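Side-chain contacts in alpha-14 giardin (Giardia lamblia, PDB 3CHJ), which probably acts as a calcium-regulated structural element that links the phospholipid bilayer to the underlying axoneme: residues V253-S258 and A296-G301; D100-V105 and G259-R264. All blocks are in the same frame, centred on the assembly; numbering follows the deposited sequence.

The segments come along the chain in the order 100-105, 253-258, 259-264 and 296-301, and the middle two are continuous: residues 253-264 carry the end of helix 243-254, the turn after it and the start of helix 262-272. The centres of the two contacts lie about 14 Å apart, on the two sides of this shared connection. Ala254 O and Asp261 N, 3.0 Å apart, probably bond across its base. Interaction 1 is local, joining the connection to the end of helix 291-298 within the fourth-repeat range. Interaction 2 is long-range and joins it to helix 101-108 in an earlier annexin range, so one inter-helix connection makes contacts both inside the fourth-repeat range and with another annexin range.

Interaction 1. Residues V253-S258 and A296-G301; sequences VAFAGS and ATELKG
Phe255 and Glu298 bring the two backbones nearest, with their CA atoms 6.7 Å apart; each stands where a helix gives way to irregular chain, and no hydrogen bond crosses between the segments. The contact is mostly side-chain packing, with the Glu298 carboxylate also near the backbone oxygen of Phe255. Glu298, whose chain bends at chi2 (-65°), passes obliquely by Phe255, its CG 3.9 Å from Phe255 CD1. The ring and carboxylate planes are turned 32° apart. Leu299 adds a methyl at the ring's edge, CD1 lying 4.1 Å from Phe255 CE1. A long residue suits position 298, since its methylenes can pack against an aromatic ring while the charged end reaches on to the turn. There Glu298 OE1 lies 3.5 Å from Phe255 O, a pair of acceptors that cannot bond directly; OE2 is held instead by a salt bridge to Arg294, one helical turn earlier. Phe255 O and Gly257 O, the latter 4.4 Å from Glu298 OE1, face a glutamate at a helix end, recalling the observed calcium site of Ala175, Thr178, Gly180 and Glu185 with Glu224. The resemblance is consistent with a type II annexin loop, though it does not show that calcium binds here. Phe255 is buried between helices: Phe291 of helix 291-298 meets it edge-to-face and Leu265 of helix 262-272 packs against it, while Ser260 touches both Glu298 and Leu299.

Interaction 2. Residues D100-V105 and G259-R264; sequences DEKCLV and GSDSNR
Lys102, in the first turn of helix 101-108, faces Asp261 and Arg264 at the start of helix 262-272; the backbones stay well apart, Lys102 CA and Arg264 CA being 8.4 Å from each other. Side chains bridge the gap. Lys102 bends at chi3 (-59°), and its NZ comes to 3.0 Å from Asp261 OD2, forming a salt bridge on the syn side of that oxygen, 30° out of the carboxylate plane. The other oxygen is engaged as well: Asp261 is the N-cap of helix 262-272, and its OD1 accepts from Arg264 N at 3.2 Å, the donor standing above the carboxylate plane. Aspartate fits this place because one short side chain can cap the helix and still offer an oxygen to a partner from another helix. Asp100 caps helix 101-108 in the same way, accepting from Cys103 N at OD1 (3.3 Å).

Arg264 passes across Lys102 at about a right angle. Its NH2 lies 3.6 Å from Lys102 CB, and Lys102 CD sits over one face of the guanidinium, so the lysine's methylenes rather than its ammonium cover the group. The charged ends remain 4.8 Å apart, from Lys102 NZ to Arg264 NH1. Aspartates probably ease this like-charge proximity, Asp261 pairing with the lysine and Asp106 with Arg264 NE in a salt bridge, while Tyr231 makes a cation-pi contact with the arginine.

Paired helix starts, each with an aspartate cap and tied by charged side chains, join two separate annexin ranges near the middle of the molecule. This is consistent with the hydrophilic centre of the annexin fold, where the second and fourth repeats face each other.

Interaction 1. Residues V253-S258 and A296-G301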
loop_
_atom_site.group_PDB
_atom_site.type_symbol
_atom_site.label_atom_id
_atom_site.label_comp_id
_atom_site.label_asym_id
_atom_site.label_seq_id
_atom_site.Cartn_x
_atom_site.Cartn_y
_atom_site.Cartn_z
ATOM N N VAL A 253 -5.045 5.299 -9.520
ATOM C CA VAL A 253 -3.829 5.750 -10.212
ATOM C C VAL A 253 -3.215 4.585 -10.983
ATOM O O VAL A 253 -2.759 4.766 -12.123
ATOM C CB VAL A 253 -2.817 6.387 -9.236
ATOM C CG1 VAL A 253 -1.499 6.699 -9.944
ATOM C CG2 VAL A 253 -3.397 7.644 -8.621
ATOM N N ALA A 254 -3.214 3.397 -10.370
ATOM C CA ALA A 254 -2.648 2.188 -10.988
ATOM C C ALA A 254 -3.386 1.759 -12.260
ATOM O O ALA A 254 -2.752 1.326 -13.224
ATOM C CB ALA A 254 -2.588 1.064 -9.987
ATOM N N PHE A 255 -4.711 1.932 -12.294
ATOM C CA PHE A 255 -5.495 1.707 -13.519
ATOM C C PHE A 255 -5.230 2.802 -14.580
ATOM O O PHE A 255 -5.771 2.749 -15.698
ATOM C CB PHE A 255 -7.002 1.682 -13.207
ATOM C CG PHE A 255 -7.477 0.479 -12.409
ATOM C CD1 PHE A 255 -7.140 -0.824 -12.781
ATOM C CD2 PHE A 255 -8.340 0.656 -11.322
ATOM C CE1 PHE A 255 -7.612 -1.929 -12.056
ATOM C CE2 PHE A 255 -8.823 -0.447 -10.591
ATOM C CZ PHE A 255 -8.455 -1.742 -10.961
ATOM N N ALA A 256 -4.409 3.792 -14.219
ATOM C CA ALA A 256 -4.204 5.039 -14.985
ATOM C C ALA A 256 -3.864 4.950 -16.469
ATOM O O ALA A 256 -2.985 4.183 -16.879
ATOM C CB ALA A 256 -3.159 5.924 -14.292
ATOM N N GLY A 257 -4.568 5.774 -17.250
ATOM C CA GLY A 257 -4.241 6.054 -18.649
ATOM C C GLY A 257 -4.455 4.932 -19.647
ATOM O O GLY A 257 -5.518 4.298 -19.672
ATOM N N SER A 258 -3.423 4.695 -20.457
ATOM C CA SER A 258 -3.494 3.810 -21.621
ATOM C C SER A 258 -3.746 2.349 -21.245
ATOM O O SER A 258 -4.714 1.731 -21.709
ATOM C CB SER A 258 -2.209 3.935 -22.448
ATOM O OG SER A 258 -2.298 3.208 -23.665
ATOM N N ALA A 296 -12.891 -4.372 -15.185
ATOM C CA ALA A 296 -13.336 -5.097 -16.383
ATOM C C ALA A 296 -12.766 -4.476 -17.651
ATOM O O ALA A 296 -12.341 -5.190 -18.570
ATOM C CB ALA A 296 -14.850 -5.128 -16.456
ATOM N N THR A 297 -12.762 -3.146 -17.716
ATOM C CA THR A 297 -12.205 -2.461 -18.874
ATOM C C THR A 297 -10.695 -2.629 -18.956
ATOM O O THR A 297 -10.158 -2.931 -20.020
ATOM C CB THR A 297 -12.561 -0.960 -18.882
ATOM O OG1 THR A 297 -13.978 -0.808 -18.773
ATOM C CG2 THR A 297 -12.101 -0.319 -20.180
ATOM N N GLU A 298 -10.010 -2.454 -17.828
ATOM C CA GLU A 298 -8.554 -2.400 -17.812
ATOM C C GLU A 298 -7.899 -3.765 -17.865
ATOM O O GLU A 298 -6.824 -3.911 -18.434
ATOM C CB GLU A 298 -8.041 -1.683 -16.547
ATOM C CG GLU A 298 -8.520 -0.243 -16.338
ATOM C CD GLU A 298 -8.029 0.728 -17.398
ATOM O OE1 GLU A 298 -6.961 0.474 -18.005
ATOM O OE2 GLU A 298 -8.729 1.746 -17.625
ATOM N N LEU A 299 -8.530 -4.753 -17.237
ATOM C CA LEU A 299 -7.909 -6.060 -17.044
ATOM C C LEU A 299 -8.744 -7.181 -17.654
ATOM O O LEU A 299 -9.935 -7.301 -17.382
ATOM C CB LEU A 299 -7.675 -6.317 -15.547
ATOM C CG LEU A 299 -6.846 -5.296 -14.732
ATOM C CD1 LEU A 299 -6.747 -5.747 -13.264
ATOM C CD2 LEU A 299 -5.456 -5.070 -15.321
ATOM N N LYS A 300 -8.115 -7.996 -18.488
ATOM C CA LYS A 300 -8.801 -9.134 -19.085
ATOM C C LYS A 300 -8.376 -10.422 -18.403
ATOM O O LYS A 300 -7.311 -10.488 -17.772
ATOM C CB LYS A 300 -8.506 -9.223 -20.588
ATOM C CG LYS A 300 -8.948 -8.012 -21.405
ATOM C CD LYS A 300 -10.456 -7.852 -21.429
ATOM C CE LYS A 300 -10.871 -6.628 -22.221
ATOM N NZ LYS A 300 -10.454 -5.356 -21.561
ATOM N N GLY A 301 -9.221 -11.443 -18.508
ATOM C CA GLY A 301 -8.876 -12.770 -18.036
ATOM C C GLY A 301 -8.818 -12.932 -16.534
ATOM O O GLY A 301 -9.372 -12.114 -15.779
#

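Interaction 2. Residues D100-V105 and G259-R264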
loop_
_atom_site.group_PDB
_atom_site.type_symbol
_atom_site.label_atom_id
_atom_site.label_comp_id
_atom_site.label_asym_id
_atom_site.label_seq_id
_atom_site.Cartn_x
_atom_site.Cartn_y
_atom_site.Cartn_z
ATOM N N ASP A 100 12.908 2.028 -7.634
ATOM C CA ASP A 100 11.478 2.121 -7.884
ATOM C C ASP A 100 10.876 3.053 -6.814
ATOM O O ASP A 100 10.365 2.577 -5.785
ATOM C CB ASP A 100 10.842 0.727 -7.850
ATOM C CG ASP A 100 9.360 0.728 -8.235
ATOM O OD1 ASP A 100 8.757 1.821 -8.396
ATOM O OD2 ASP A 100 8.815 -0.401 -8.388
ATOM N N GLU A 101 10.955 4.365 -7.055
ATOM C CA GLU A 101 10.540 5.381 -6.083
ATOM C C GLU A 101 9.055 5.240 -5.747
ATOM O O GLU A 101 8.665 5.379 -4.569
ATOM C CB GLU A 101 10.831 6.814 -6.592
ATOM C CG GLU A 101 12.301 7.089 -6.882
ATOM C CD GLU A 101 12.709 6.734 -8.304
ATOM O OE1 GLU A 101 11.848 6.204 -9.074
ATOM O OE2 GLU A 101 13.898 6.979 -8.642
ATOM N N LYS A 102 8.232 4.945 -6.762
ATOM C CA LYS A 102 6.784 4.792 -6.563
ATOM C C LYS A 102 6.505 3.692 -5.540
ATOM O O LYS A 102 5.601 3.842 -4.711
ATOM C CB LYS A 102 6.060 4.443 -7.876
ATOM C CG LYS A 102 6.015 5.544 -8.930
ATOM C CD LYS A 102 5.226 5.115 -10.175
ATOM C CE LYS A 102 5.777 3.873 -10.863
ATOM N NZ LYS A 102 4.817 3.295 -11.893
ATOM N N CYS A 103 7.241 2.586 -5.620
ATOM C CA CYS A 103 7.048 1.476 -4.687
ATOM C C CYS A 103 7.362 1.891 -3.261
ATOM O O CYS A 103 6.610 1.582 -2.350
ATOM C CB CYS A 103 7.915 0.297 -5.108
ATOM S SG CYS A 103 7.678 -1.161 -4.075
ATOM N N LEU A 104 8.461 2.623 -3.078
ATOM C CA LEU A 104 8.880 3.062 -1.747
ATOM C C LEU A 104 7.806 3.989 -1.168
ATOM O O LEU A 104 7.493 3.908 0.005
ATOM C CB LEU A 104 10.246 3.760 -1.843
ATOM C CG LEU A 104 11.384 2.808 -2.241
ATOM C CD1 LEU A 104 12.708 3.606 -2.331
ATOM C CD2 LEU A 104 11.492 1.647 -1.280
ATOM N N VAL A 105 7.255 4.877 -1.997
ATOM C CA VAL A 105 6.149 5.744 -1.555
ATOM C C VAL A 105 4.911 4.930 -1.169
ATOM O O VAL A 105 4.355 5.111 -0.073
ATOM C CB VAL A 105 5.848 6.797 -2.630
ATOM C CG1 VAL A 105 4.534 7.590 -2.332
ATOM C CG2 VAL A 105 7.067 7.751 -2.729
ATOM N N GLY A 259 -2.865 1.806 -20.411
ATOM C CA GLY A 259 -3.017 0.457 -19.890
ATOM C C GLY A 259 -3.120 0.491 -18.381
ATOM O O GLY A 259 -3.837 1.332 -17.813
ATOM N N SER A 260 -2.392 -0.418 -17.733
ATOM C CA SER A 260 -2.452 -0.582 -16.280
ATOM C C SER A 260 -1.115 -1.029 -15.712
ATOM O O SER A 260 -0.337 -1.709 -16.390
ATOM C CB SER A 260 -3.542 -1.585 -15.903
ATOM O OG SER A 260 -4.805 -1.112 -16.329
ATOM N N ASP A 261 -0.876 -0.657 -14.455
ATOM C CA ASP A 261 0.397 -0.875 -13.765
ATOM C C ASP A 261 0.299 -2.130 -12.885
ATOM O O ASP A 261 -0.036 -2.014 -11.720
ATOM C CB ASP A 261 0.686 0.372 -12.900
ATOM C CG ASP A 261 2.085 0.370 -12.259
ATOM O OD1 ASP A 261 2.756 -0.683 -12.163
ATOM O OD2 ASP A 261 2.499 1.458 -11.801
ATOM N N SER A 262 0.588 -3.312 -13.446
ATOM C CA SER A 262 0.364 -4.596 -12.744
ATOM C C SER A 262 1.207 -4.798 -11.477
ATOM O O SER A 262 0.717 -5.352 -10.491
ATOM C CB SER A 262 0.499 -5.807 -13.690
ATOM O OG SER A 262 1.842 -6.245 -13.819
ATOM N N ASN A 263 2.462 -4.363 -11.495
ATOM C CA ASN A 263 3.271 -4.408 -10.263
ATOM C C ASN A 263 2.665 -3.565 -9.161
ATOM O O ASN A 263 2.595 -4.003 -7.978
ATOM C CB ASN A 263 4.697 -3.956 -10.547
ATOM C CG ASN A 263 5.443 -4.952 -11.377
ATOM O OD1 ASN A 263 5.355 -6.158 -11.148
ATOM N ND2 ASN A 263 6.188 -4.459 -12.363
ATOM N N ARG A 264 2.218 -2.367 -9.516
ATOM C CA ARG A 264 1.556 -1.520 -8.526
ATOM C C ARG A 264 0.232 -2.144 -8.079
ATOM O O ARG A 264 -0.059 -2.190 -6.884
ATOM C CB ARG A 264 1.370 -0.048 -8.966
ATOM C CG ARG A 264 0.508 0.782 -7.987
ATOM C CD ARG A 264 0.421 2.266 -8.344
ATOM N NE ARG A 264 1.389 3.045 -7.569
ATOM C CZ ARG A 264 1.767 4.288 -7.871
ATOM N NH1 ARG A 264 1.309 4.873 -8.972
ATOM N NH2 ARG A 264 2.608 4.940 -7.075
#